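Side-chain contacts in solute-binding periplasmic protein of iron/siderophore ABC transporter (PDB 6B2Y), which probably captures chelated iron in the periplasm of Yersinia pestis and delivers it to an ABC transporter for import: residues G74-P77 and L78-I81; F195-D198 and N199-V203. All coordinates share one frame; numbering follows the deposited sequence.

Interaction 1 of 2, residues G74-P77 and L78-I81; sequences GNKP and LDRI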
loop_
_atom_site.group_PDB
_atom_site.type_symbol
_atom_site.label_atom_id
_atom_site.label_comp_id
_atom_site.label_asym_id
_atom_site.label_seq_id
_atom_site.Cartn_x
_atom_site.Cartn_y
_atom_site.Cartn_z
ATOM N N GLY A 74 -5.955 -3.111 -17.597
ATOM C CA GLY A 74 -6.113 -2.087 -18.622
ATOM C C GLY A 74 -7.365 -1.243 -18.417
ATOM O O GLY A 74 -7.653 -0.753 -17.318
ATOM N N ASN A 75 -8.117 -1.077 -19.510
ATOM C CA ASN A 75 -9.368 -0.326 -19.604
ATOM C C ASN A 75 -10.560 -1.010 -18.953
ATOM O O ASN A 75 -11.649 -0.415 -18.939
ATOM C CB ASN A 75 -9.709 -0.093 -21.076
ATOM C CG ASN A 75 -8.805 0.917 -21.721
ATOM O OD1 ASN A 75 -8.217 1.768 -21.044
ATOM N ND2 ASN A 75 -8.678 0.835 -23.044
ATOM N N LYS A 76 -10.423 -2.233 -18.449
ATOM C CA LYS A 76 -11.555 -2.984 -17.906
ATOM C C LYS A 76 -11.222 -3.512 -16.516
ATOM O O LYS A 76 -11.242 -4.718 -16.273
ATOM C CB LYS A 76 -11.954 -4.112 -18.856
ATOM C CG LYS A 76 -12.586 -3.586 -20.155
ATOM C CD LYS A 76 -12.427 -4.570 -21.310
ATOM C CE LYS A 76 -13.178 -5.861 -21.042
ATOM N NZ LYS A 76 -14.563 -5.576 -20.578
ATOM N N PRO A 77 -10.982 -2.610 -15.556
ATOM C CA PRO A 77 -10.460 -3.042 -14.245
ATOM C C PRO A 77 -11.373 -3.977 -13.477
ATOM O O PRO A 77 -10.888 -4.789 -12.682
ATOM C CB PRO A 77 -10.282 -1.712 -13.498
ATOM C CG PRO A 77 -11.247 -0.759 -14.191
ATOM C CD PRO A 77 -11.137 -1.149 -15.628
ATOM N N LEU A 78 -12.689 -3.885 -13.667
ATOM C CA LEU A 78 -13.622 -4.642 -12.838
ATOM C C LEU A 78 -14.182 -5.869 -13.527
ATOM O O LEU A 78 -14.881 -6.660 -12.885
ATOM C CB LEU A 78 -14.777 -3.735 -12.392
ATOM C CG LEU A 78 -14.310 -2.534 -11.568
ATOM C CD1 LEU A 78 -15.459 -1.625 -11.193
ATOM C CD2 LEU A 78 -13.560 -2.997 -10.320
ATOM N N ASP A 79 -13.860 -6.058 -14.807
ATOM C CA ASP A 79 -14.529 -7.048 -15.646
ATOM C C ASP A 79 -14.456 -8.469 -15.081
ATOM O O ASP A 79 -15.395 -9.258 -15.256
ATOM C CB ASP A 79 -13.911 -6.991 -17.042
ATOM C CG ASP A 79 -14.887 -7.315 -18.132
ATOM O OD1 ASP A 79 -15.446 -6.359 -18.718
ATOM O OD2 ASP A 79 -15.059 -8.521 -18.430
ATOM N N ARG A 80 -13.346 -8.840 -14.437
ATOM C CA ARG A 80 -13.157 -10.216 -13.993
ATOM C C ARG A 80 -13.292 -10.393 -12.488
ATOM O O ARG A 80 -13.044 -11.489 -11.991
ATOM C CB ARG A 80 -11.790 -10.749 -14.431
ATOM C CG ARG A 80 -11.575 -10.749 -15.915
ATOM C CD ARG A 80 -10.415 -11.663 -16.286
ATOM N NE ARG A 80 -9.132 -11.000 -16.070
ATOM C CZ ARG A 80 -7.957 -11.618 -16.156
ATOM N NH1 ARG A 80 -7.915 -12.917 -16.428
ATOM N NH2 ARG A 80 -6.833 -10.934 -15.947
ATOM N N ILE A 81 -13.660 -9.348 -11.753
ATOM C CA ILE A 81 -13.836 -9.441 -10.306
ATOM C C ILE A 81 -15.251 -9.920 -10.011
ATOM O O ILE A 81 -16.212 -9.179 -10.223
ATOM C CB ILE A 81 -13.577 -8.099 -9.611
ATOM C CG1 ILE A 81 -12.239 -7.518 -10.052
ATOM C CG2 ILE A 81 -13.634 -8.295 -8.108
ATOM C CD1 ILE A 81 -11.091 -8.462 -9.880
HETATM O O HOH W 1 -10.874 -7.395 -13.700
#

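Interaction 2 of 2, residues F195-D198 and N199-V203; sequences FYQD and NVDKV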
loop_
_atom_site.group_PDB
_atom_site.type_symbol
_atom_site.label_atom_id
_atom_site.label_comp_id
_atom_site.label_asym_id
_atom_site.label_seq_id
_atom_site.Cartn_x
_atom_site.Cartn_y
_atom_site.Cartn_z
ATOM N N PHE A 195 8.525 -0.625 -15.358
ATOM C CA PHE A 195 8.215 0.737 -14.909
ATOM C C PHE A 195 8.586 0.935 -13.447
ATOM O O PHE A 195 9.142 1.966 -13.060
ATOM C CB PHE A 195 6.725 1.025 -15.134
ATOM C CG PHE A 195 6.233 2.293 -14.474
ATOM C CD1 PHE A 195 6.342 3.517 -15.126
ATOM C CD2 PHE A 195 5.654 2.260 -13.211
ATOM C CE1 PHE A 195 5.875 4.696 -14.519
ATOM C CE2 PHE A 195 5.189 3.418 -12.604
ATOM C CZ PHE A 195 5.297 4.644 -13.261
ATOM N N TYR A 196 8.293 -0.054 -12.617
ATOM C CA TYR A 196 8.598 0.053 -11.198
ATOM C C TYR A 196 10.107 0.076 -10.958
ATOM O O TYR A 196 10.623 0.944 -10.244
ATOM C CB TYR A 196 7.946 -1.125 -10.482
ATOM C CG TYR A 196 8.101 -1.183 -8.985
ATOM C CD1 TYR A 196 9.293 -1.641 -8.401
ATOM C CD2 TYR A 196 7.044 -0.844 -8.151
ATOM C CE1 TYR A 196 9.432 -1.727 -7.038
ATOM C CE2 TYR A 196 7.173 -0.924 -6.788
ATOM C CZ TYR A 196 8.365 -1.371 -6.233
ATOM O OH TYR A 196 8.506 -1.462 -4.873
ATOM N N GLN A 197 10.829 -0.885 -11.545
ATOM C CA GLN A 197 12.266 -0.953 -11.312
ATOM C C GLN A 197 12.965 0.309 -11.807
ATOM O O GLN A 197 13.861 0.828 -11.135
ATOM C CB GLN A 197 12.860 -2.189 -11.984
ATOM C CG GLN A 197 14.299 -2.434 -11.544
ATOM C CD GLN A 197 14.392 -2.875 -10.089
ATOM O OE1 GLN A 197 14.095 -4.025 -9.761
ATOM N NE2 GLN A 197 14.771 -1.954 -9.208
ATOM N N ASP A 198 12.555 0.819 -12.968
ATOM C CA ASP A 198 13.111 2.076 -13.470
ATOM C C ASP A 198 12.899 3.204 -12.475
ATOM O O ASP A 198 13.809 4.001 -12.218
ATOM C CB ASP A 198 12.478 2.437 -14.808
ATOM C CG ASP A 198 13.078 1.647 -15.946
ATOM O OD1 ASP A 198 14.052 0.916 -15.677
ATOM O OD2 ASP A 198 12.587 1.760 -17.089
ATOM N N ASN A 199 11.711 3.272 -11.887
ATOM C CA ASN A 199 11.431 4.364 -10.968
ATOM C C ASN A 199 12.008 4.155 -9.578
ATOM O O ASN A 199 12.233 5.144 -8.876
ATOM C CB ASN A 199 9.925 4.624 -10.925
ATOM C CG ASN A 199 9.496 5.517 -12.069
ATOM O OD1 ASN A 199 9.770 6.707 -12.046
ATOM N ND2 ASN A 199 8.921 4.932 -13.107
ATOM N N VAL A 200 12.292 2.915 -9.166
ATOM C CA VAL A 200 13.064 2.741 -7.943
ATOM C C VAL A 200 14.532 3.070 -8.194
ATOM O O VAL A 200 15.207 3.627 -7.324
ATOM C CB VAL A 200 12.883 1.314 -7.385
ATOM C CG1 VAL A 200 13.929 0.994 -6.281
ATOM C CG2 VAL A 200 11.462 1.121 -6.877
ATOM N N ASP A 201 15.048 2.741 -9.391
ATOM C CA ASP A 201 16.469 2.990 -9.664
ATOM C C ASP A 201 16.783 4.486 -9.695
ATOM O O ASP A 201 17.916 4.884 -9.401
ATOM C CB ASP A 201 16.894 2.348 -10.987
ATOM C CG ASP A 201 16.943 0.827 -10.918
ATOM O OD1 ASP A 201 16.759 0.252 -9.818
ATOM O OD2 ASP A 201 17.148 0.209 -11.985
ATOM N N LYS A 202 15.800 5.322 -10.053
ATOM C CA LYS A 202 15.966 6.773 -9.946
ATOM C C LYS A 202 16.380 7.181 -8.546
ATOM O O LYS A 202 17.126 8.156 -8.368
ATOM C CB LYS A 202 14.665 7.492 -10.301
ATOM C CG LYS A 202 14.296 7.433 -11.750
ATOM C CD LYS A 202 12.908 8.011 -11.965
ATOM C CE LYS A 202 12.509 7.902 -13.414
ATOM N NZ LYS A 202 11.180 8.509 -13.661
ATOM N N VAL A 203 15.882 6.468 -7.543
ATOM C CA VAL A 203 16.202 6.738 -6.150
ATOM C C VAL A 203 17.501 6.063 -5.743
ATOM O O VAL A 203 18.376 6.699 -5.151
ATOM C CB VAL A 203 15.037 6.281 -5.244
ATOM C CG1 VAL A 203 15.443 6.326 -3.775
ATOM C CG2 VAL A 203 13.783 7.139 -5.500
#

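Interaction 1 of 2, residues G74-P77 and L78-I81
K76 and D79 occupy the two ends of a type I beta turn, and the turn closes through the backbone, D79 N donating to K76 O at 3.3 Å. The bond is nearly straight at the hydrogen (166°), although the donor stands above the carbonyl plane. Beside this link the two side chains run side by side, pointing the same way. The lysine chain bends at chi3 and chi4, so its end turns in the direction of the D79 carboxylate; opposite charges suit the pair, but the modelled NZ to OD1 spacing is implausibly short, so the detail of this salt bridge is doubtful. P77 fills the second position, where its ring-restricted phi of -62° matches a type I turn. A second type I turn, L78 to I81, overlaps the first and is closed by I81 N to L78 O at 3.2 Å. One water joins the two, giving a hydrogen to P77 O (2.8 Å) and accepting from R80 N (3.0 Å). Further out, R80 pairs with E73 and donates to the carbonyls of V55 and L183. Apolar P77 and L78 pack on F103, while I81 touches helix 66-70 and strand 58-60 as it begins strand 81-85.

Interaction 2 of 2, residues F195-D198 and N199-V203
N199 reaches back one helical turn to F195, and its side chain can be followed atom by atom. N199 CB lies 3.5 Å from F195 O, the carbonyl one turn earlier. From CG the amide splits two ways. N199 ND2 donates to F195 O at 3.0 Å, with that oxygen close to the amide plane, and the same nitrogen sits over one face of the F195 ring, offset toward its rim, 3.4 Å from F195 CE1. Ring and amide planes are 54° apart, so this is no parallel stack. F195 O also takes the backbone N199 N, from the opposite face of its carbonyl plane, and is thus gripped twice. The other branch, N199 OD1, receives K202 NZ at 2.8 Å; the lysine chain, extended beyond CG, runs back to it. An amide suits this buried place because it can donate and accept at once.

The pairs F195/N199, Y196/V200 and Q197/D201 are i to i+4 relations of alpha helix 186-207. This helix follows the parallel sheet's last strand (159-162) and precedes the mixed sheet's first (217-221), consistent with the long helix linking the two lobes in this class of binding protein. Y196 CE1 meets V200 CG2 at 3.5 Å, an apolar contact, while the tyrosine hydroxyl hydrogen-bonds to N339. F195 and N199 touch helix 360-371, and Y196, N199 and V200 touch V340 of helix 340-350.

Bent at chi2 (69°), Q197 swings NE2 to D201 OD1, 3.0 Å away, meeting it from above the carboxylate plane. The N-H...O angle of 140° makes it a moderately bent bond. Both polar groups suit these partly exposed positions. In the backbone, D201 N donates to Q197 O at 2.8 Å.

After its first strands and helix 66-70, the chain enters residues 74-81, where interaction 1 closes a short loop of two overlapping turns just ahead of strand 81-85 in the parallel sheet. More than a hundred residues later, past strand 159-162, an outermost strand of that sheet, and helix 168-182, interaction 2 forms inside helix 186-207; it closes no loop beyond helical turns. The two are in series, neither nested nor crossing, with centres about 26 Å apart and nearest atoms about 14 Å apart. Interaction 1 joins the loop to helix 66-70, strand 58-60 and F103, whereas interaction 2 faces helices 168-182, 340-350 and 360-371.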